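Local coordinates for probable n-acetylneuraminic acid outer membrane channel protein NANC (Escherichia coli, PDB 2WJR) that forms a monomeric beta-barrel channel in the bacterial outer membrane that lets N-acetylneuraminic acid enter the cell, with high conductance and weak anion selectivity, at residues H127-V133 with W145-L149; D53-N59 with P72-F78. The protein carries 1 engineered substitution. All coordinates share one frame; numbering follows the deposited sequence.

Both contacts are antiparallel strand pairs of the membrane-spanning beta barrel of this KdgM-family porin. Contact 2 comes first along the chain, pairing strands 53-63 and 68-79; contact 1 follows, pairing strands 126-136 and 141-152. Each belongs to a beta hairpin, and strands 82-94 and 99-110 lie between the two hairpins in the barrel wall. Their centres are about 16 Å apart and their nearest atoms about 6 Å, without touching. Arg104 on strand 99-110 relates their polar faces, forming a salt bridge with Asp130 of contact 1 and a long, weak ion pair with Glu57 of contact 2. Both polar faces probably line the barrel interior, consistent with passage of an acidic sugar.

Contact 1: residues H127-V133 with W145-L149; sequences HRWDGYV and WQTTL. With OCT (N-octane), chain E.
This hairpin of the porin barrel pairs 127-133 with 145-149 in antiparallel register, and Trp129-Leu149, Gly131-Thr147 and Val133-Trp145 are its hydrogen-bonded pairs. On the face of Asp130, the carboxylate gathers three side chains. Thr148 OG1 donates to Asp130 OD1 over a short 2.5 Å, on the anti side but tilted from the carboxylate plane. Gln146, extended with CG opposite its backbone N (chi1 -177°), brings NE2 to Asp130 OD1 at 2.8 Å from above the carboxylate plane. Arg128 grips the same carboxylate side-on, NE to Asp130 OD2 at 2.8 Å and NH2 to Asp130 OD1 at 2.9 Å, both on syn lone pairs, while Thr148 CG2 covers one guanidinium face. The Tyr132 ring runs alongside Gln146, CE1 lying 3.3 Å from Gln146 CD.

The face of Trp145 and Val133 is mostly apolar, Thr147 OG1 and Trp145 NE1 both turning to Asn168. There n-octane C1 sits over one face of the Trp145 ring, 3.7 Å from Trp145 CZ3, and the alkane lies against Gly131. With Arg104 also bridging Asp130 OD2, the buried carboxylate is probably kept ionised and fixed in rotation, a polar network backed by a surface that probably faces membrane lipid.

Contact 2: residues D53-N59 with P72-F78; sequences DVQVEVN and PGMLTHF
Strands 53-59 and 72-78 run antiparallel, their axes 174° apart in direction and 4.6 Å at closest approach. Val54-Phe78, Val56-Thr76 and Val58-Met74 are the hydrogen-bonded pairs, each closed by two backbone bonds, such as Phe78 N to Val54 O at 2.7 Å. Gln55-His77, Glu57-Leu75 and Asn59-Gly73 alternate with them as non-hydrogen-bonded pairs. At the last of these the backbones draw together to 3.8 Å between Asn59 CA and Gly73 CA, and Asn59 CB rests against Gly73 CA. A water joins the strands by donating to Val56 O and Met74 O, and it is also hydrogen-bonded to Thr76 OG1, at 2.7 Å.

On the face of Gln55, the amide crosses the His77 imidazole with their planes 50° apart, Gln55 CD lying 3.6 Å from His77 CD2. The extended Gln55 chain turns its amide so that NE2 meets Asp53 OD2 at 3.0 Å, from above the carboxylate plane, while Gln55 OE1 rests against the methyls of Leu75. Asp53 in turn sets CB 3.5 Å from His77 NE2, the two side chains crossing at about a right angle. Leu75 CD1 also packs on Glu57 CB. The other face is mostly apolar, Thr76 and its water apart: Val56 CG2 meets the edge of the Phe78 ring at CE2, 4.0 Å away, and Val54 lies beside the same ring. With CG beside its backbone N (chi1 -57°), the Phe78 ring reaches across to Val54 and Val56.

Strand 29-40 flanks 53-59, with Asn36 bonded to Asp53 OD2 and Trp30 touching Glu57 and Asn59. Strand 82-94 borders 72-78 on its other edge, where Arg84 meets Leu75 and His77, and Thr83 meets Thr76 and Phe78, continuing the barrel wall.

Contact 1: residues H127-V133 with W145-L149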
loop_
_atom_site.group_PDB
_atom_site.type_symbol
_atom_site.label_atom_id
_atom_site.label_comp_id
_atom_site.label_asym_id
_atom_site.label_seq_id
_atom_site.Cartn_x
_atom_site.Cartn_y
_atom_site.Cartn_z
ATOM N N HIS A 127 -6.056 -12.066 -3.835
ATOM C CA HIS A 127 -4.650 -12.487 -3.758
ATOM C C HIS A 127 -3.812 -11.319 -4.180
ATOM O O HIS A 127 -3.986 -10.818 -5.285
ATOM C CB HIS A 127 -4.367 -13.622 -4.726
ATOM C CG HIS A 127 -5.100 -14.888 -4.427
ATOM N ND1 HIS A 127 -4.801 -15.689 -3.347
ATOM C CD2 HIS A 127 -6.105 -15.513 -5.092
ATOM C CE1 HIS A 127 -5.604 -16.735 -3.338
ATOM N NE2 HIS A 127 -6.402 -16.656 -4.390
ATOM N N ARG A 128 -2.887 -10.871 -3.327
ATOM C CA ARG A 128 -2.119 -9.671 -3.611
ATOM C C ARG A 128 -0.597 -9.883 -3.432
ATOM O O ARG A 128 -0.142 -10.419 -2.417
ATOM C CB ARG A 128 -2.593 -8.499 -2.748
ATOM C CG ARG A 128 -1.743 -7.260 -2.930
ATOM C CD ARG A 128 -2.195 -6.113 -2.089
ATOM N NE ARG A 128 -1.255 -4.987 -2.213
ATOM C CZ ARG A 128 -1.572 -3.693 -2.276
ATOM N NH1 ARG A 128 -2.842 -3.281 -2.239
ATOM N NH2 ARG A 128 -0.593 -2.803 -2.401
ATOM N N TRP A 129 0.150 -9.458 -4.450
ATOM C CA TRP A 129 1.607 -9.498 -4.443
ATOM C C TRP A 129 2.142 -8.070 -4.526
ATOM O O TRP A 129 1.653 -7.247 -5.323
ATOM C CB TRP A 129 2.115 -10.282 -5.652
ATOM C CG TRP A 129 1.959 -11.745 -5.553
ATOM C CD1 TRP A 129 0.917 -12.517 -6.014
ATOM C CD2 TRP A 129 2.893 -12.644 -4.946
ATOM N NE1 TRP A 129 1.159 -13.844 -5.708
ATOM C CE2 TRP A 129 2.366 -13.938 -5.058
ATOM C CE3 TRP A 129 4.127 -12.467 -4.301
ATOM C CZ2 TRP A 129 3.042 -15.062 -4.556
ATOM C CZ3 TRP A 129 4.792 -13.576 -3.805
ATOM C CH2 TRP A 129 4.252 -14.859 -3.946
ATOM N N ASP A 130 3.162 -7.774 -3.713
ATOM C CA ASP A 130 3.889 -6.531 -3.823
ATOM C C ASP A 130 5.383 -6.834 -3.926
ATOM O O ASP A 130 5.888 -7.699 -3.223
ATOM C CB ASP A 130 3.636 -5.638 -2.608
ATOM C CG ASP A 130 2.216 -5.093 -2.558
ATOM O OD1 ASP A 130 1.962 -4.010 -3.131
ATOM O OD2 ASP A 130 1.381 -5.733 -1.882
ATOM N N GLY A 131 6.045 -6.128 -4.819
ATOM C CA GLY A 131 7.502 -6.131 -4.957
ATOM C C GLY A 131 8.015 -4.755 -4.568
ATOM O O GLY A 131 7.363 -3.740 -4.829
ATOM N N TYR A 132 9.204 -4.713 -3.962
ATOM C CA TYR A 132 9.760 -3.469 -3.423
ATOM C C TYR A 132 11.244 -3.373 -3.774
ATOM O O TYR A 132 11.984 -4.359 -3.667
ATOM C CB TYR A 132 9.664 -3.434 -1.893
ATOM C CG TYR A 132 8.294 -3.600 -1.299
ATOM C CD1 TYR A 132 7.525 -2.500 -0.972
ATOM C CD2 TYR A 132 7.768 -4.867 -1.063
ATOM C CE1 TYR A 132 6.278 -2.652 -0.416
ATOM C CE2 TYR A 132 6.520 -5.035 -0.516
ATOM C CZ TYR A 132 5.783 -3.920 -0.191
ATOM O OH TYR A 132 4.544 -4.077 0.347
ATOM N N VAL A 133 11.662 -2.189 -4.199
ATOM C CA VAL A 133 13.075 -1.861 -4.321
ATOM C C VAL A 133 13.296 -0.469 -3.744
ATOM O O VAL A 133 12.587 0.486 -4.095
ATOM C CB VAL A 133 13.585 -1.912 -5.783
ATOM C CG1 VAL A 133 15.087 -1.710 -5.794
ATOM C CG2 VAL A 133 13.255 -3.242 -6.459
ATOM N N TRP A 145 10.555 2.065 -5.337
ATOM C CA TRP A 145 9.501 1.605 -6.248
ATOM C C TRP A 145 8.796 0.402 -5.629
ATOM O O TRP A 145 9.441 -0.553 -5.185
ATOM C CB TRP A 145 10.103 1.288 -7.616
ATOM C CG TRP A 145 9.197 0.569 -8.599
ATOM C CD1 TRP A 145 7.863 0.788 -8.816
ATOM C CD2 TRP A 145 9.588 -0.448 -9.521
ATOM N NE1 TRP A 145 7.399 -0.038 -9.807
ATOM C CE2 TRP A 145 8.439 -0.805 -10.264
ATOM C CE3 TRP A 145 10.798 -1.091 -9.797
ATOM C CZ2 TRP A 145 8.465 -1.792 -11.247
ATOM C CZ3 TRP A 145 10.824 -2.066 -10.774
ATOM C CH2 TRP A 145 9.668 -2.410 -11.489
ATOM N N GLN A 146 7.461 0.455 -5.616
ATOM C CA GLN A 146 6.634 -0.643 -5.185
ATOM C C GLN A 146 5.744 -1.050 -6.357
ATOM O O GLN A 146 5.019 -0.231 -6.898
ATOM C CB GLN A 146 5.774 -0.216 -3.994
ATOM C CG GLN A 146 4.922 -1.347 -3.428
ATOM C CD GLN A 146 4.078 -0.924 -2.236
ATOM O OE1 GLN A 146 4.315 0.124 -1.626
ATOM N NE2 GLN A 146 3.101 -1.729 -1.896
ATOM N N THR A 147 5.813 -2.312 -6.736
ATOM C CA THR A 147 4.973 -2.847 -7.797
ATOM C C THR A 147 3.971 -3.839 -7.195
ATOM O O THR A 147 4.266 -4.564 -6.239
ATOM C CB THR A 147 5.857 -3.420 -8.987
ATOM O OG1 THR A 147 5.025 -3.678 -10.131
ATOM C CG2 THR A 147 6.604 -4.672 -8.584
ATOM N N THR A 148 2.742 -3.839 -7.718
ATOM C CA THR A 148 1.678 -4.590 -7.104
ATOM C C THR A 148 0.832 -5.282 -8.172
ATOM O O THR A 148 0.562 -4.703 -9.215
ATOM C CB THR A 148 0.751 -3.673 -6.302
ATOM O OG1 THR A 148 1.522 -2.899 -5.372
ATOM C CG2 THR A 148 -0.344 -4.468 -5.590
ATOM N N LEU A 149 0.479 -6.519 -7.895
ATOM C CA LEU A 149 -0.445 -7.314 -8.742
ATOM C C LEU A 149 -1.479 -7.919 -7.799
ATOM O O LEU A 149 -1.125 -8.601 -6.820
ATOM C CB LEU A 149 0.317 -8.404 -9.486
ATOM C CG LEU A 149 -0.516 -9.456 -10.237
ATOM C CD1 LEU A 149 -1.383 -8.754 -11.266
ATOM C CD2 LEU A 149 0.408 -10.520 -10.908
HETATM C C1 OCT E . 10.230 -4.153 -7.744
HETATM C C2 OCT E . 10.332 -5.685 -7.793
HETATM C C3 OCT E . 11.490 -6.192 -6.923
HETATM C C4 OCT E . 11.494 -7.727 -6.773
HETATM C C5 OCT E . 11.860 -8.145 -5.345
HETATM C C6 OCT E . 12.715 -9.432 -5.270
HETATM C C7 OCT E . 12.734 -10.025 -3.837
HETATM C C8 OCT E . 13.849 -11.063 -3.592
#

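Contact 2: residues D53-N59 with P72-F78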
loop_
_atom_site.group_PDB
_atom_site.type_symbol
_atom_site.label_atom_id
_atom_site.label_comp_id
_atom_site.label_asym_id
_atom_site.label_seq_id
_atom_site.Cartn_x
_atom_site.Cartn_y
_atom_site.Cartn_z
ATOM N N ASP A 53 -11.069 4.962 5.153
ATOM C CA ASP A 53 -10.638 3.721 5.783
ATOM C C ASP A 53 -9.660 3.980 6.922
ATOM O O ASP A 53 -9.029 5.043 6.996
ATOM C CB ASP A 53 -10.033 2.744 4.758
ATOM C CG ASP A 53 -8.698 3.202 4.202
ATOM O OD1 ASP A 53 -8.615 3.438 2.979
ATOM O OD2 ASP A 53 -7.712 3.304 4.974
ATOM N N VAL A 54 -9.594 2.996 7.818
ATOM C CA VAL A 54 -8.545 2.917 8.823
ATOM C C VAL A 54 -7.897 1.571 8.660
ATOM O O VAL A 54 -8.582 0.550 8.469
ATOM C CB VAL A 54 -9.071 3.129 10.234
ATOM C CG1 VAL A 54 -7.964 2.888 11.290
ATOM C CG2 VAL A 54 -9.613 4.550 10.329
ATOM N N GLN A 55 -6.570 1.574 8.679
ATOM C CA GLN A 55 -5.819 0.344 8.515
ATOM C C GLN A 55 -4.798 0.185 9.633
ATOM O O GLN A 55 -4.089 1.146 9.994
ATOM C CB GLN A 55 -5.131 0.318 7.162
ATOM C CG GLN A 55 -6.089 0.552 5.990
ATOM C CD GLN A 55 -5.389 0.491 4.643
ATOM O OE1 GLN A 55 -4.562 -0.393 4.413
ATOM N NE2 GLN A 55 -5.754 1.401 3.723
ATOM N N VAL A 56 -4.757 -1.031 10.163
ATOM C CA VAL A 56 -3.798 -1.426 11.178
ATOM C C VAL A 56 -2.951 -2.584 10.652
ATOM O O VAL A 56 -3.502 -3.644 10.276
ATOM C CB VAL A 56 -4.521 -1.901 12.448
ATOM C CG1 VAL A 56 -3.516 -2.428 13.478
ATOM C CG2 VAL A 56 -5.375 -0.762 13.029
ATOM N N GLU A 57 -1.627 -2.393 10.654
ATOM C CA GLU A 57 -0.696 -3.398 10.175
ATOM C C GLU A 57 0.242 -3.813 11.302
ATOM O O GLU A 57 0.710 -2.950 12.060
ATOM C CB GLU A 57 0.105 -2.857 9.003
ATOM C CG GLU A 57 0.943 -3.898 8.317
ATOM C CD GLU A 57 1.481 -3.453 6.993
ATOM O OE1 GLU A 57 1.112 -2.342 6.526
ATOM O OE2 GLU A 57 2.279 -4.219 6.406
ATOM N N VAL A 58 0.463 -5.123 11.421
ATOM C CA VAL A 58 1.405 -5.678 12.395
ATOM C C VAL A 58 2.196 -6.818 11.763
ATOM O O VAL A 58 1.638 -7.688 11.088
ATOM C CB VAL A 58 0.704 -6.181 13.677
ATOM C CG1 VAL A 58 -0.020 -5.031 14.374
ATOM C CG2 VAL A 58 -0.247 -7.347 13.377
ATOM N N ASN A 59 3.509 -6.810 11.969
ATOM C CA ASN A 59 4.326 -7.923 11.542
ATOM C C ASN A 59 5.444 -8.138 12.549
ATOM O O ASN A 59 5.656 -7.301 13.440
ATOM C CB ASN A 59 4.832 -7.780 10.093
ATOM C CG ASN A 59 5.824 -6.660 9.889
ATOM O OD1 ASN A 59 6.851 -6.577 10.566
ATOM N ND2 ASN A 59 5.572 -5.838 8.889
ATOM N N PRO A 72 6.210 -12.399 8.849
ATOM C CA PRO A 72 4.802 -12.763 8.920
ATOM C C PRO A 72 4.045 -11.600 9.510
ATOM O O PRO A 72 4.546 -10.915 10.404
ATOM C CB PRO A 72 4.796 -13.978 9.845
ATOM C CG PRO A 72 6.015 -13.836 10.651
ATOM C CD PRO A 72 7.022 -13.226 9.754
ATOM N N GLY A 73 2.873 -11.317 8.957
ATOM C CA GLY A 73 2.154 -10.130 9.346
ATOM C C GLY A 73 0.694 -10.196 8.968
ATOM O O GLY A 73 0.231 -11.180 8.378
ATOM N N MET A 74 -0.023 -9.160 9.362
ATOM C CA MET A 74 -1.382 -8.957 8.901
ATOM C C MET A 74 -1.728 -7.494 8.789
ATOM O O MET A 74 -1.370 -6.679 9.649
ATOM C CB MET A 74 -2.387 -9.631 9.824
ATOM C CG MET A 74 -3.820 -9.548 9.236
ATOM S SD MET A 74 -4.902 -10.693 10.027
ATOM C CE MET A 74 -4.988 -9.969 11.663
ATOM N N LEU A 75 -2.430 -7.169 7.709
ATOM C CA LEU A 75 -3.026 -5.864 7.522
ATOM C C LEU A 75 -4.520 -6.017 7.724
ATOM O O LEU A 75 -5.184 -6.801 7.019
ATOM C CB LEU A 75 -2.739 -5.330 6.114
ATOM C CG LEU A 75 -3.436 -4.020 5.750
ATOM C CD1 LEU A 75 -2.869 -2.891 6.579
ATOM C CD2 LEU A 75 -3.292 -3.727 4.284
ATOM N N THR A 76 -5.046 -5.261 8.674
ATOM C CA THR A 76 -6.482 -5.257 8.927
ATOM C C THR A 76 -7.021 -3.929 8.450
ATOM O O THR A 76 -6.516 -2.874 8.817
ATOM C CB THR A 76 -6.800 -5.451 10.400
ATOM O OG1 THR A 76 -6.196 -6.662 10.876
ATOM C CG2 THR A 76 -8.311 -5.497 10.606
ATOM N N HIS A 77 -8.071 -3.982 7.638
ATOM C CA HIS A 77 -8.590 -2.815 6.955
ATOM C C HIS A 77 -10.060 -2.612 7.405
ATOM O O HIS A 77 -10.866 -3.528 7.300
ATOM C CB HIS A 77 -8.459 -3.048 5.442
ATOM C CG HIS A 77 -9.065 -1.989 4.579
ATOM N ND1 HIS A 77 -10.426 -1.850 4.414
ATOM C CD2 HIS A 77 -8.495 -1.070 3.759
ATOM C CE1 HIS A 77 -10.666 -0.845 3.587
ATOM N NE2 HIS A 77 -9.513 -0.359 3.169
ATOM N N PHE A 78 -10.360 -1.431 7.940
ATOM C CA PHE A 78 -11.703 -1.093 8.444
ATOM C C PHE A 78 -12.301 -0.063 7.526
ATOM O O PHE A 78 -11.667 0.941 7.250
ATOM C CB PHE A 78 -11.653 -0.512 9.883
ATOM C CG PHE A 78 -11.001 -1.426 10.878
ATOM C CD1 PHE A 78 -11.676 -2.527 11.379
ATOM C CD2 PHE A 78 -9.688 -1.203 11.286
ATOM C CE1 PHE A 78 -11.056 -3.393 12.286
ATOM C CE2 PHE A 78 -9.070 -2.055 12.184
ATOM C CZ PHE A 78 -9.759 -3.153 12.684
HETATM O O HOH W 1 -3.592 -6.233 11.648
#